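Local coordinates for stromal cell-derived factor 2-like protein (Arabidopsis thaliana, PDB 3MAL) that takes part in endoplasmic reticulum protein quality control and the unfolded protein response, forming a complex with ERDJ3B and BIP1 that the immune receptor kinase EFR needs, at residues His36-Pro41 against Ser50-Pro55; Asp78-Gly83 against Trp127-Glu132; Ser104-Asn109 against Gln169-Gly174; Gly153-His158 against Asn182-Ala187. All coordinates share one frame; numbering follows the deposited sequence.

Contact 1: His36-Pro41 against Ser50-Pro55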
loop_
_atom_site.group_PDB
_atom_site.type_symbol
_atom_site.label_atom_id
_atom_site.label_comp_id
_atom_site.label_asym_id
_atom_site.label_seq_id
_atom_site.Cartn_x
_atom_site.Cartn_y
_atom_site.Cartn_z
ATOM N N HIS A 36 2.118 -2.778 -6.465
ATOM C CA HIS A 36 1.650 -2.713 -7.827
ATOM C C HIS A 36 0.218 -3.258 -7.966
ATOM O O HIS A 36 -0.201 -4.191 -7.257
ATOM C CB HIS A 36 2.648 -3.511 -8.696
ATOM C CG HIS A 36 2.206 -3.780 -10.106
ATOM N ND1 HIS A 36 1.476 -4.893 -10.452
ATOM C CD2 HIS A 36 2.502 -3.151 -11.270
ATOM C CE1 HIS A 36 1.275 -4.897 -11.759
ATOM N NE2 HIS A 36 1.895 -3.853 -12.277
ATOM N N SER A 37 -0.553 -2.652 -8.867
ATOM C CA SER A 37 -1.877 -3.200 -9.201
ATOM C C SER A 37 -2.117 -3.098 -10.690
ATOM O O SER A 37 -1.259 -2.622 -11.439
ATOM C CB SER A 37 -3.012 -2.560 -8.362
ATOM O OG SER A 37 -4.192 -3.370 -8.376
ATOM N N HIS A 38 -3.285 -3.543 -11.125
ATOM C CA HIS A 38 -3.566 -3.673 -12.544
ATOM C C HIS A 38 -5.010 -4.127 -12.666
ATOM O O HIS A 38 -5.614 -4.491 -11.670
ATOM C CB HIS A 38 -2.602 -4.665 -13.221
ATOM C CG HIS A 38 -2.305 -5.921 -12.433
ATOM N ND1 HIS A 38 -1.208 -6.715 -12.702
ATOM C CD2 HIS A 38 -2.949 -6.514 -11.402
ATOM C CE1 HIS A 38 -1.207 -7.754 -11.887
ATOM N NE2 HIS A 38 -2.256 -7.661 -11.093
ATOM N N ASP A 39 -5.526 -4.157 -13.893
ATOM C CA ASP A 39 -6.936 -4.421 -14.151
ATOM C C ASP A 39 -7.280 -5.930 -14.247
ATOM O O ASP A 39 -7.862 -6.369 -15.238
ATOM C CB ASP A 39 -7.358 -3.679 -15.445
ATOM C CG ASP A 39 -8.849 -3.709 -15.683
ATOM O OD1 ASP A 39 -9.606 -4.029 -14.739
ATOM O OD2 ASP A 39 -9.286 -3.416 -16.835
ATOM N N VAL A 40 -6.941 -6.720 -13.221
ATOM C CA VAL A 40 -7.207 -8.181 -13.221
ATOM C C VAL A 40 -7.452 -8.678 -11.806
ATOM O O VAL A 40 -6.721 -8.331 -10.891
ATOM C CB VAL A 40 -6.064 -9.001 -13.938
ATOM C CG1 VAL A 40 -4.738 -8.821 -13.301
ATOM C CG2 VAL A 40 -6.332 -10.475 -14.058
ATOM N N PRO A 41 -8.513 -9.456 -11.601
ATOM C CA PRO A 41 -8.863 -9.927 -10.259
ATOM C C PRO A 41 -8.155 -11.177 -9.806
ATOM O O PRO A 41 -7.606 -11.908 -10.600
ATOM C CB PRO A 41 -10.329 -10.292 -10.390
ATOM C CG PRO A 41 -10.522 -10.654 -11.838
ATOM C CD PRO A 41 -9.493 -9.862 -12.622
ATOM N N SER A 50 -6.443 -7.685 -8.020
ATOM C CA SER A 50 -5.243 -8.181 -7.365
ATOM C C SER A 50 -4.157 -7.112 -7.219
ATOM O O SER A 50 -4.152 -6.084 -7.910
ATOM C CB SER A 50 -4.693 -9.391 -8.119
ATOM O OG SER A 50 -4.287 -9.004 -9.427
ATOM N N VAL A 51 -3.290 -7.348 -6.246
ATOM C CA VAL A 51 -2.181 -6.453 -5.894
ATOM C C VAL A 51 -0.942 -7.370 -5.808
ATOM O O VAL A 51 -1.035 -8.485 -5.308
ATOM C CB VAL A 51 -2.467 -5.740 -4.536
ATOM C CG1 VAL A 51 -1.191 -5.069 -3.980
ATOM C CG2 VAL A 51 -3.595 -4.727 -4.683
ATOM N N THR A 52 0.200 -6.904 -6.315
ATOM C CA THR A 52 1.437 -7.689 -6.345
ATOM C C THR A 52 2.653 -6.829 -6.059
ATOM O O THR A 52 2.554 -5.590 -5.960
ATOM C CB THR A 52 1.684 -8.353 -7.738
ATOM O OG1 THR A 52 2.022 -7.343 -8.704
ATOM C CG2 THR A 52 0.471 -9.157 -8.210
ATOM N N GLY A 53 3.798 -7.494 -5.909
ATOM C CA GLY A 53 5.092 -6.840 -5.926
ATOM C C GLY A 53 5.670 -6.883 -7.331
ATOM O O GLY A 53 5.765 -7.937 -7.926
ATOM N N PHE A 54 6.044 -5.722 -7.858
ATOM C CA PHE A 54 6.519 -5.581 -9.244
ATOM C C PHE A 54 7.998 -5.099 -9.296
ATOM O O PHE A 54 8.341 -4.074 -8.721
ATOM C CB PHE A 54 5.608 -4.576 -9.965
ATOM C CG PHE A 54 5.817 -4.512 -11.435
ATOM C CD1 PHE A 54 5.115 -5.378 -12.283
ATOM C CD2 PHE A 54 6.702 -3.585 -11.989
ATOM C CE1 PHE A 54 5.305 -5.318 -13.661
ATOM C CE2 PHE A 54 6.897 -3.519 -13.375
ATOM C CZ PHE A 54 6.205 -4.383 -14.209
ATOM N N PRO A 55 8.875 -5.811 -10.028
ATOM C CA PRO A 55 10.302 -5.414 -9.927
ATOM C C PRO A 55 10.818 -4.263 -10.828
ATOM O O PRO A 55 11.769 -3.572 -10.436
ATOM C CB PRO A 55 11.044 -6.720 -10.247
ATOM C CG PRO A 55 10.095 -7.453 -11.205
ATOM C CD PRO A 55 8.685 -7.069 -10.787
#
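Ser50 is gripped at three points by the first segment. Its N-H gives Val40 O a nearly straight bond (175°), and its OG donates to the same oxygen from above the carbonyl plane, 2.9 Å from Val40 O. OG in turn accepts the NE2 proton of His38, lying 3.0 Å from NE2 and close to the imidazole plane. OG can face both partners because it stands between the backbone N and the carbonyl carbon (chi1 64°). Val51 brings its CA to 3.3 Å from His36 O in a CA-H...O contact. Thr52 N donates to His36 O over 2.9 Å, while the return bond from His36 N to Thr52 O is weak. The His36 and Thr52 side chains run side by side, and His36 ND1 donates to Thr52 OG1 over 3.1 Å, tilted out of the ring plane. Thr52 OG1 has a further partner in Gln169. Finally the Phe54 ring stacks offset on one face of the His36 ring, CD1 lying over it, with centroids 4.5 Å apart and planes at 14°. These residues join the antiparallel strands 34-38 and 49-54, and strand 49-54 passes on to strands 110-115 and 170-175 of the trefoil.

Contact 2: Asp78-Gly83 against Trp127-Glu132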
loop_
_atom_site.group_PDB
_atom_site.type_symbol
_atom_site.label_atom_id
_atom_site.label_comp_id
_atom_site.label_asym_id
_atom_site.label_seq_id
_atom_site.Cartn_x
_atom_site.Cartn_y
_atom_site.Cartn_z
ATOM N N ASP A 78 -0.836 18.668 3.659
ATOM C CA ASP A 78 -0.489 18.452 5.064
ATOM C C ASP A 78 0.483 17.265 5.135
ATOM O O ASP A 78 0.319 16.275 4.403
ATOM C CB ASP A 78 -1.735 18.175 5.932
ATOM C CG ASP A 78 -2.612 19.417 6.162
ATOM O OD1 ASP A 78 -2.207 20.569 5.824
ATOM O OD2 ASP A 78 -3.733 19.229 6.692
ATOM N N ALA A 79 1.507 17.369 5.984
ATOM C CA ALA A 79 2.413 16.243 6.221
ATOM C C ALA A 79 1.643 15.056 6.805
ATOM O O ALA A 79 0.794 15.228 7.684
ATOM C CB ALA A 79 3.577 16.658 7.186
ATOM N N VAL A 80 1.936 13.853 6.329
ATOM C CA VAL A 80 1.357 12.652 6.921
ATOM C C VAL A 80 2.178 12.315 8.179
ATOM O O VAL A 80 3.405 12.198 8.104
ATOM C CB VAL A 80 1.378 11.435 5.933
ATOM C CG1 VAL A 80 0.602 10.265 6.507
ATOM C CG2 VAL A 80 0.808 11.838 4.563
ATOM N N LYS A 81 1.495 12.179 9.316
ATOM C CA LYS A 81 2.123 11.896 10.625
ATOM C C LYS A 81 2.226 10.400 10.920
ATOM O O LYS A 81 1.383 9.610 10.485
ATOM C CB LYS A 81 1.361 12.581 11.768
ATOM C CG LYS A 81 1.226 14.131 11.676
ATOM C CD LYS A 81 2.536 14.845 11.917
ATOM C CE LYS A 81 2.327 16.361 11.816
ATOM N NZ LYS A 81 3.582 17.094 12.156
ATOM N N SER A 82 3.263 10.012 11.664
ATOM C CA SER A 82 3.309 8.667 12.224
ATOM C C SER A 82 2.023 8.454 13.026
ATOM O O SER A 82 1.610 9.328 13.796
ATOM C CB SER A 82 4.522 8.500 13.147
ATOM O OG SER A 82 4.699 7.119 13.472
ATOM N N GLY A 83 1.374 7.317 12.807
ATOM C CA GLY A 83 0.126 7.007 13.482
ATOM C C GLY A 83 -1.135 7.402 12.728
ATOM O O GLY A 83 -2.211 7.006 13.130
ATOM N N TRP A 127 -5.418 2.126 6.583
ATOM C CA TRP A 127 -4.112 1.616 7.013
ATOM C C TRP A 127 -3.472 2.612 7.959
ATOM O O TRP A 127 -3.531 3.838 7.725
ATOM C CB TRP A 127 -3.181 1.398 5.805
ATOM C CG TRP A 127 -3.749 0.446 4.766
ATOM C CD1 TRP A 127 -4.656 0.749 3.799
ATOM C CD2 TRP A 127 -3.446 -0.952 4.610
ATOM N NE1 TRP A 127 -4.949 -0.367 3.042
ATOM C CE2 TRP A 127 -4.215 -1.425 3.514
ATOM C CE3 TRP A 127 -2.593 -1.842 5.273
ATOM C CZ2 TRP A 127 -4.175 -2.761 3.084
ATOM C CZ3 TRP A 127 -2.538 -3.180 4.836
ATOM C CH2 TRP A 127 -3.322 -3.616 3.746
ATOM N N LYS A 128 -2.857 2.108 9.023
ATOM C CA LYS A 128 -2.149 2.993 9.948
ATOM C C LYS A 128 -0.687 3.068 9.521
ATOM O O LYS A 128 -0.033 2.030 9.344
ATOM C CB LYS A 128 -2.310 2.458 11.371
ATOM C CG LYS A 128 -1.463 3.105 12.477
ATOM C CD LYS A 128 -1.526 2.110 13.658
ATOM C CE LYS A 128 -0.800 2.586 14.892
ATOM N NZ LYS A 128 -0.980 1.613 16.029
ATOM N N LEU A 129 -0.185 4.288 9.326
ATOM C CA LEU A 129 1.237 4.478 9.038
ATOM C C LEU A 129 2.034 4.427 10.344
ATOM O O LEU A 129 1.725 5.138 11.309
ATOM C CB LEU A 129 1.524 5.795 8.308
ATOM C CG LEU A 129 3.035 6.053 8.126
ATOM C CD1 LEU A 129 3.624 5.252 6.937
ATOM C CD2 LEU A 129 3.302 7.528 7.954
ATOM N N ILE A 130 3.053 3.579 10.362
ATOM C CA ILE A 130 3.898 3.420 11.542
ATOM C C ILE A 130 5.327 3.682 11.120
ATOM O O ILE A 130 5.907 2.902 10.359
ATOM C CB ILE A 130 3.761 2.000 12.137
ATOM C CG1 ILE A 130 2.285 1.736 12.501
ATOM C CG2 ILE A 130 4.642 1.850 13.383
ATOM C CD1 ILE A 130 1.974 0.302 12.893
ATOM N N ILE A 131 5.885 4.801 11.562
ATOM C CA ILE A 131 7.261 5.107 11.195
ATOM C C ILE A 131 8.189 4.414 12.179
ATOM O O ILE A 131 8.052 4.580 13.387
ATOM C CB ILE A 131 7.540 6.623 11.154
ATOM C CG1 ILE A 131 6.591 7.322 10.168
ATOM C CG2 ILE A 131 9.011 6.897 10.784
ATOM C CD1 ILE A 131 6.696 8.846 10.230
ATOM N N GLU A 132 9.153 3.663 11.659
ATOM C CA GLU A 132 9.966 2.822 12.532
ATOM C C GLU A 132 10.872 3.564 13.533
ATOM O O GLU A 132 10.889 3.221 14.725
ATOM C CB GLU A 132 10.696 1.734 11.731
ATOM C CG GLU A 132 9.732 0.605 11.383
ATOM C CD GLU A 132 9.105 -0.011 12.636
ATOM O OE1 GLU A 132 9.877 -0.225 13.606
ATOM O OE2 GLU A 132 7.863 -0.261 12.664
#
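Leu129 O accepts the shortest polar bond here, from Gly83 N at 2.7 Å, the donor arriving nearly along the C=O axis. Gly83 adopts a positive phi (93°), a conformation in which a CB would be jammed against the carbonyl oxygen of Ser82, so the turn that presents this N-H calls for glycine. Two residues further along the strand, Ile131 N donates to Ser82 OG over 3.2 Å in a fairly straight bond (165°). The serine hydroxyl is brought there by its first torsion, which sets OG anti to the backbone N (chi1 -169°), and it accepts the N-H of the strand. Both bonds thus use polar groups on the same side of strand 127-131.

Van der Waals contacts accompany the bonds. Ser82 CB rests 3.7 Å from Ile131 CD1, and the methyl CD2 of Leu129 lies 3.8 Å from Lys81 O and 4.1 Å from Val80 CG1, the valine and leucine side chains crossing at a slant. The aliphatic CG of Lys128 approaches Gly83 O to 4.0 Å. A sulfate ion, probably from the crystallisation liquor, is bound about 5 Å from the Ile131 side chain.

Residues 80-83 run roughly crosswise to 128-131, and the chain then leads into strand 85-90, which pairs antiparallel with 127-131 in the six-stranded barrel. Strand 143-148 is the other barrel neighbour of 127-131, with Val144 and Leu146 meeting Leu129.

Contact 3: Ser104-Asn109 against Gln169-Gly174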
loop_
_atom_site.group_PDB
_atom_site.type_symbol
_atom_site.label_atom_id
_atom_site.label_comp_id
_atom_site.label_asym_id
_atom_site.label_seq_id
_atom_site.Cartn_x
_atom_site.Cartn_y
_atom_site.Cartn_z
ATOM N N SER A 104 -4.923 -15.094 0.995
ATOM C CA SER A 104 -4.059 -14.673 -0.123
ATOM C C SER A 104 -3.707 -15.912 -0.962
ATOM O O SER A 104 -3.682 -17.021 -0.422
ATOM C CB SER A 104 -2.798 -13.993 0.413
ATOM O OG SER A 104 -1.941 -14.880 1.143
ATOM N N PRO A 105 -3.421 -15.735 -2.269
ATOM C CA PRO A 105 -3.385 -16.924 -3.143
ATOM C C PRO A 105 -2.200 -17.880 -3.010
ATOM O O PRO A 105 -2.323 -19.042 -3.427
ATOM C CB PRO A 105 -3.432 -16.328 -4.567
ATOM C CG PRO A 105 -3.467 -14.838 -4.408
ATOM C CD PRO A 105 -3.144 -14.495 -2.996
ATOM N N ILE A 106 -1.066 -17.430 -2.473
ATOM C CA ILE A 106 0.108 -18.300 -2.406
ATOM C C ILE A 106 0.348 -18.824 -0.992
ATOM O O ILE A 106 0.464 -20.043 -0.803
ATOM C CB ILE A 106 1.422 -17.642 -3.004
ATOM C CG1 ILE A 106 1.255 -17.377 -4.509
ATOM C CG2 ILE A 106 2.617 -18.548 -2.804
ATOM C CD1 ILE A 106 2.534 -16.822 -5.197
ATOM N N SER A 107 0.397 -17.917 -0.015
ATOM C CA SER A 107 0.796 -18.268 1.353
ATOM C C SER A 107 -0.382 -18.432 2.339
ATOM O O SER A 107 -0.182 -18.801 3.495
ATOM C CB SER A 107 1.807 -17.254 1.889
ATOM O OG SER A 107 1.213 -15.955 1.981
ATOM N N GLY A 108 -1.602 -18.163 1.896
ATOM C CA GLY A 108 -2.771 -18.348 2.772
ATOM C C GLY A 108 -2.766 -17.391 3.952
ATOM O O GLY A 108 -3.264 -17.723 5.039
ATOM N N ASN A 109 -2.187 -16.203 3.746
ATOM C CA ASN A 109 -2.241 -15.126 4.738
ATOM C C ASN A 109 -3.372 -14.172 4.348
ATOM O O ASN A 109 -4.237 -14.546 3.554
ATOM C CB ASN A 109 -0.876 -14.424 4.850
ATOM C CG ASN A 109 0.169 -15.306 5.532
ATOM O OD1 ASN A 109 0.001 -15.690 6.690
ATOM N ND2 ASN A 109 1.225 -15.649 4.812
ATOM N N GLN A 169 6.129 -11.683 -10.615
ATOM C CA GLN A 169 5.616 -10.729 -9.606
ATOM C C GLN A 169 5.393 -11.457 -8.268
ATOM O O GLN A 169 5.082 -12.646 -8.261
ATOM C CB GLN A 169 4.324 -10.066 -10.067
ATOM C CG GLN A 169 4.539 -9.074 -11.232
ATOM C CD GLN A 169 3.230 -8.558 -11.848
ATOM O OE1 GLN A 169 2.259 -8.249 -11.137
ATOM N NE2 GLN A 169 3.216 -8.429 -13.192
ATOM N N GLN A 170 5.584 -10.752 -7.154
ATOM C CA GLN A 170 5.502 -11.374 -5.820
ATOM C C GLN A 170 4.094 -11.254 -5.247
ATOM O O GLN A 170 3.378 -10.269 -5.515
ATOM C CB GLN A 170 6.495 -10.719 -4.830
ATOM C CG GLN A 170 7.930 -10.943 -5.188
ATOM C CD GLN A 170 8.919 -10.191 -4.313
ATOM O OE1 GLN A 170 8.561 -9.325 -3.489
ATOM N NE2 GLN A 170 10.183 -10.523 -4.480
ATOM N N GLU A 171 3.716 -12.247 -4.443
ATOM C CA GLU A 171 2.537 -12.130 -3.585
ATOM C C GLU A 171 2.682 -10.949 -2.633
ATOM O O GLU A 171 3.746 -10.737 -2.036
ATOM C CB GLU A 171 2.322 -13.401 -2.748
ATOM C CG GLU A 171 0.906 -13.504 -2.158
ATOM C CD GLU A 171 0.817 -14.510 -1.027
ATOM O OE1 GLU A 171 1.740 -14.544 -0.202
ATOM O OE2 GLU A 171 -0.175 -15.253 -0.959
ATOM N N VAL A 172 1.592 -10.202 -2.483
ATOM C CA VAL A 172 1.478 -9.225 -1.405
ATOM C C VAL A 172 0.352 -9.723 -0.502
ATOM O O VAL A 172 -0.679 -10.207 -0.987
ATOM C CB VAL A 172 1.215 -7.804 -1.964
ATOM C CG1 VAL A 172 0.903 -6.791 -0.826
ATOM C CG2 VAL A 172 2.429 -7.359 -2.783
ATOM N N CYS A 173 0.573 -9.661 0.809
ATOM C CA CYS A 173 -0.431 -10.167 1.760
ATOM C C CYS A 173 -0.305 -9.403 3.075
ATOM O O CYS A 173 0.492 -8.471 3.170
ATOM C CB CYS A 173 -0.250 -11.673 1.973
ATOM S SG CYS A 173 1.329 -12.128 2.705
ATOM N N GLY A 174 -1.126 -9.776 4.060
ATOM C CA GLY A 174 -1.067 -9.198 5.405
ATOM C C GLY A 174 -0.734 -10.297 6.404
ATOM O O GLY A 174 -1.275 -11.411 6.296
#
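The loop between strands 96-100 and 110-115 closes over the carboxylate of Glu171 on strand 170-175. Three donors meet at Glu171 OE2: Ser104 OG at 2.8 Å, Ile106 N also at 2.8 Å, and Ser107 N at 2.9 Å. The serine hydroxyl and the Ile106 N-H come from above the carboxylate plane, whereas Ser107 N approaches on the syn side, though still tilted out of the plane. Glu171 OE1 takes Ser107 OG on its syn lone pair at 2.7 Å and is also bonded by His158. The side chain reaches this far because it is extended, with CG anti to the backbone N (chi1 -163°). So many donors would be expected to stabilise a negative charge on this buried group.

The loop also braces its own donors. Asn109 N bonds Ser104 OG, and Asn109 ND2 bonds Ser107 OG over 2.8 Å. Beside them Asn109 CB packs 3.8 Å from Cys173 SG and 3.4 Å from Gly174 O. Ser104 N to Asn109 O (2.7 Å) closes the loop at its base. The whole forms a hairpin loop of the beta-trefoil, between strands 96-100 and 110-115, whose donors surround a buried carboxylate from strand 170-175.

Contact 4: Gly153-His158 against Asn182-Ala187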
loop_
_atom_site.group_PDB
_atom_site.type_symbol
_atom_site.label_atom_id
_atom_site.label_comp_id
_atom_site.label_asym_id
_atom_site.label_seq_id
_atom_site.Cartn_x
_atom_site.Cartn_y
_atom_site.Cartn_z
ATOM N N GLY A 153 -3.452 -6.654 10.140
ATOM C CA GLY A 153 -2.388 -7.186 9.279
ATOM C C GLY A 153 -1.379 -6.124 8.822
ATOM O O GLY A 153 -1.780 -5.026 8.417
ATOM N N TYR A 154 -0.080 -6.410 8.915
ATOM C CA TYR A 154 0.933 -5.532 8.321
ATOM C C TYR A 154 1.030 -5.887 6.848
ATOM O O TYR A 154 1.084 -7.073 6.501
ATOM C CB TYR A 154 2.311 -5.719 8.983
ATOM C CG TYR A 154 2.293 -5.362 10.432
ATOM C CD1 TYR A 154 2.269 -4.020 10.826
ATOM C CD2 TYR A 154 2.238 -6.351 11.417
ATOM C CE1 TYR A 154 2.245 -3.663 12.162
ATOM C CE2 TYR A 154 2.217 -5.999 12.774
ATOM C CZ TYR A 154 2.209 -4.639 13.130
ATOM O OH TYR A 154 2.170 -4.234 14.451
ATOM N N LEU A 155 1.020 -4.864 5.993
ATOM C CA LEU A 155 1.304 -5.039 4.575
ATOM C C LEU A 155 2.652 -5.767 4.436
ATOM O O LEU A 155 3.678 -5.329 4.989
ATOM C CB LEU A 155 1.368 -3.661 3.876
ATOM C CG LEU A 155 1.572 -3.719 2.360
ATOM C CD1 LEU A 155 0.286 -4.231 1.687
ATOM C CD2 LEU A 155 1.945 -2.323 1.842
ATOM N N HIS A 156 2.658 -6.841 3.656
ATOM C CA HIS A 156 3.759 -7.796 3.678
ATOM C C HIS A 156 4.060 -8.264 2.261
ATOM O O HIS A 156 3.149 -8.388 1.455
ATOM C CB HIS A 156 3.326 -9.012 4.520
ATOM C CG HIS A 156 4.457 -9.888 4.946
ATOM N ND1 HIS A 156 4.882 -10.970 4.201
ATOM C CD2 HIS A 156 5.233 -9.862 6.052
ATOM C CE1 HIS A 156 5.882 -11.565 4.824
ATOM N NE2 HIS A 156 6.104 -10.920 5.955
ATOM N N SER A 157 5.343 -8.480 1.949
ATOM C CA SER A 157 5.709 -9.241 0.770
ATOM C C SER A 157 6.894 -10.168 1.065
ATOM O O SER A 157 7.401 -10.235 2.200
ATOM C CB SER A 157 6.002 -8.322 -0.433
ATOM O OG SER A 157 5.827 -9.030 -1.659
ATOM N N HIS A 158 7.311 -10.902 0.036
ATOM C CA HIS A 158 8.345 -11.943 0.159
ATOM C C HIS A 158 8.653 -12.527 -1.216
ATOM O O HIS A 158 7.929 -12.298 -2.180
ATOM C CB HIS A 158 7.945 -13.091 1.106
ATOM C CG HIS A 158 6.486 -13.468 1.066
ATOM N ND1 HIS A 158 5.846 -14.056 2.139
ATOM C CD2 HIS A 158 5.543 -13.329 0.102
ATOM C CE1 HIS A 158 4.575 -14.269 1.838
ATOM N NE2 HIS A 158 4.365 -13.842 0.602
ATOM N N ASN A 182 7.987 -7.028 6.361
ATOM C CA ASN A 182 6.911 -6.020 6.303
ATOM C C ASN A 182 7.369 -4.574 6.529
ATOM O O ASN A 182 6.593 -3.718 6.932
ATOM C CB ASN A 182 5.617 -6.413 7.075
ATOM C CG ASN A 182 5.873 -6.999 8.446
ATOM O OD1 ASN A 182 6.426 -6.332 9.329
ATOM N ND2 ASN A 182 5.402 -8.242 8.661
ATOM N N ILE A 183 8.642 -4.318 6.261
ATOM C CA ILE A 183 9.097 -2.944 6.228
ATOM C C ILE A 183 9.092 -2.436 4.784
ATOM O O ILE A 183 9.450 -3.151 3.826
ATOM C CB ILE A 183 10.444 -2.738 6.962
ATOM C CG1 ILE A 183 10.792 -1.243 7.053
ATOM C CG2 ILE A 183 11.546 -3.556 6.326
ATOM C CD1 ILE A 183 11.503 -0.680 5.840
ATOM N N TRP A 184 8.604 -1.212 4.632
ATOM C CA TRP A 184 8.491 -0.570 3.324
ATOM C C TRP A 184 9.137 0.820 3.355
ATOM O O TRP A 184 9.353 1.393 4.422
ATOM C CB TRP A 184 7.009 -0.438 2.923
ATOM C CG TRP A 184 6.308 -1.772 2.753
ATOM C CD1 TRP A 184 5.815 -2.576 3.744
ATOM C CD2 TRP A 184 6.026 -2.449 1.514
ATOM N NE1 TRP A 184 5.244 -3.707 3.199
ATOM C CE2 TRP A 184 5.361 -3.655 1.837
ATOM C CE3 TRP A 184 6.277 -2.157 0.173
ATOM C CZ2 TRP A 184 4.937 -4.567 0.857
ATOM C CZ3 TRP A 184 5.856 -3.061 -0.807
ATOM C CH2 TRP A 184 5.188 -4.247 -0.456
ATOM N N LEU A 185 9.408 1.349 2.164
ATOM C CA LEU A 185 9.999 2.676 1.966
ATOM C C LEU A 185 9.245 3.402 0.825
ATOM O O LEU A 185 9.066 2.846 -0.270
ATOM C CB LEU A 185 11.487 2.531 1.595
ATOM C CG LEU A 185 12.335 1.641 2.533
ATOM C CD1 LEU A 185 13.302 0.739 1.790
ATOM C CD2 LEU A 185 13.088 2.459 3.536
ATOM N N ALA A 186 8.791 4.620 1.076
ATOM C CA ALA A 186 8.261 5.430 -0.017
ATOM C C ALA A 186 9.415 5.927 -0.884
ATOM O O ALA A 186 10.443 6.404 -0.374
ATOM C CB ALA A 186 7.408 6.601 0.507
ATOM N N ALA A 187 9.246 5.809 -2.199
ATOM C CA ALA A 187 10.271 6.275 -3.158
ATOM C C ALA A 187 9.673 6.867 -4.451
ATOM O O ALA A 187 8.446 6.777 -4.703
ATOM C CB ALA A 187 11.206 5.122 -3.490
HETATM O O HOH W 1 3.888 -3.042 6.863
#
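This is a buried core contact in which strands 154-158 and 184-187 cross almost perpendicularly (91°), their axes 10.1 Å apart, so that side chains rather than paired backbones bridge them. Leu155 and Trp184 carry it. Leu155 CD2 makes a CH-pi contact over one face of the indole, 3.9 Å from the centroid of the five-membered ring of Trp184 and 3.7 Å from Trp184 CE2. The two side chains cross at about a right angle. The indole N-H is used as well: Trp184 NE1 donates to Leu155 O over 2.9 Å. That oxygen lies in the indole plane, yet from the side of the carbonyl the donor stands well above the peptide plane. In Trp184, chi1 -63° puts CG anti to the carbonyl carbon.

Asn182 fits against the neighbouring residues of the strand. Its CB is 3.0 Å from Leu155 O, and its ND2 comes to the edge of the His156 ring, 3.1 Å from His156 CD2, with ring and amide planes 60° apart. The amide is held by Arg145 and Lys179 at OD1 and by Glu177 at ND2. A water lies between Leu155 O and Asn182 O, 2.8 Å from the latter. Around this junction Leu155 meets Val172 of strand 170-175, Leu146 of strand 143-148 and Leu26 of strand 23-28, and Trp184 also packs on Leu26, with His28 edge-to-face against its ring.

Contact 4 is wholly buried and combines an apolar Leu-Trp contact with a buried asparagine, an indole N-H making its sole direct hydrogen bond, whereas contacts 1, 2 and 3 are partly buried and rest more on polar groups. Contacts 1 and 3 meet on neighbouring strands 49-54 and 170-175, where Gly53 is bonded to Gln170; one is strand pairing with histidine side chains, the other a loop wrapped round a carboxylate. Contact 3 reaches contact 4 through Ser157 OG, bonded to Glu171 O. Contact 2 lies on the far side of the chain's centre from contacts 1 and 3, on the barrel, and touches contact 4 by Trp127 against Leu155.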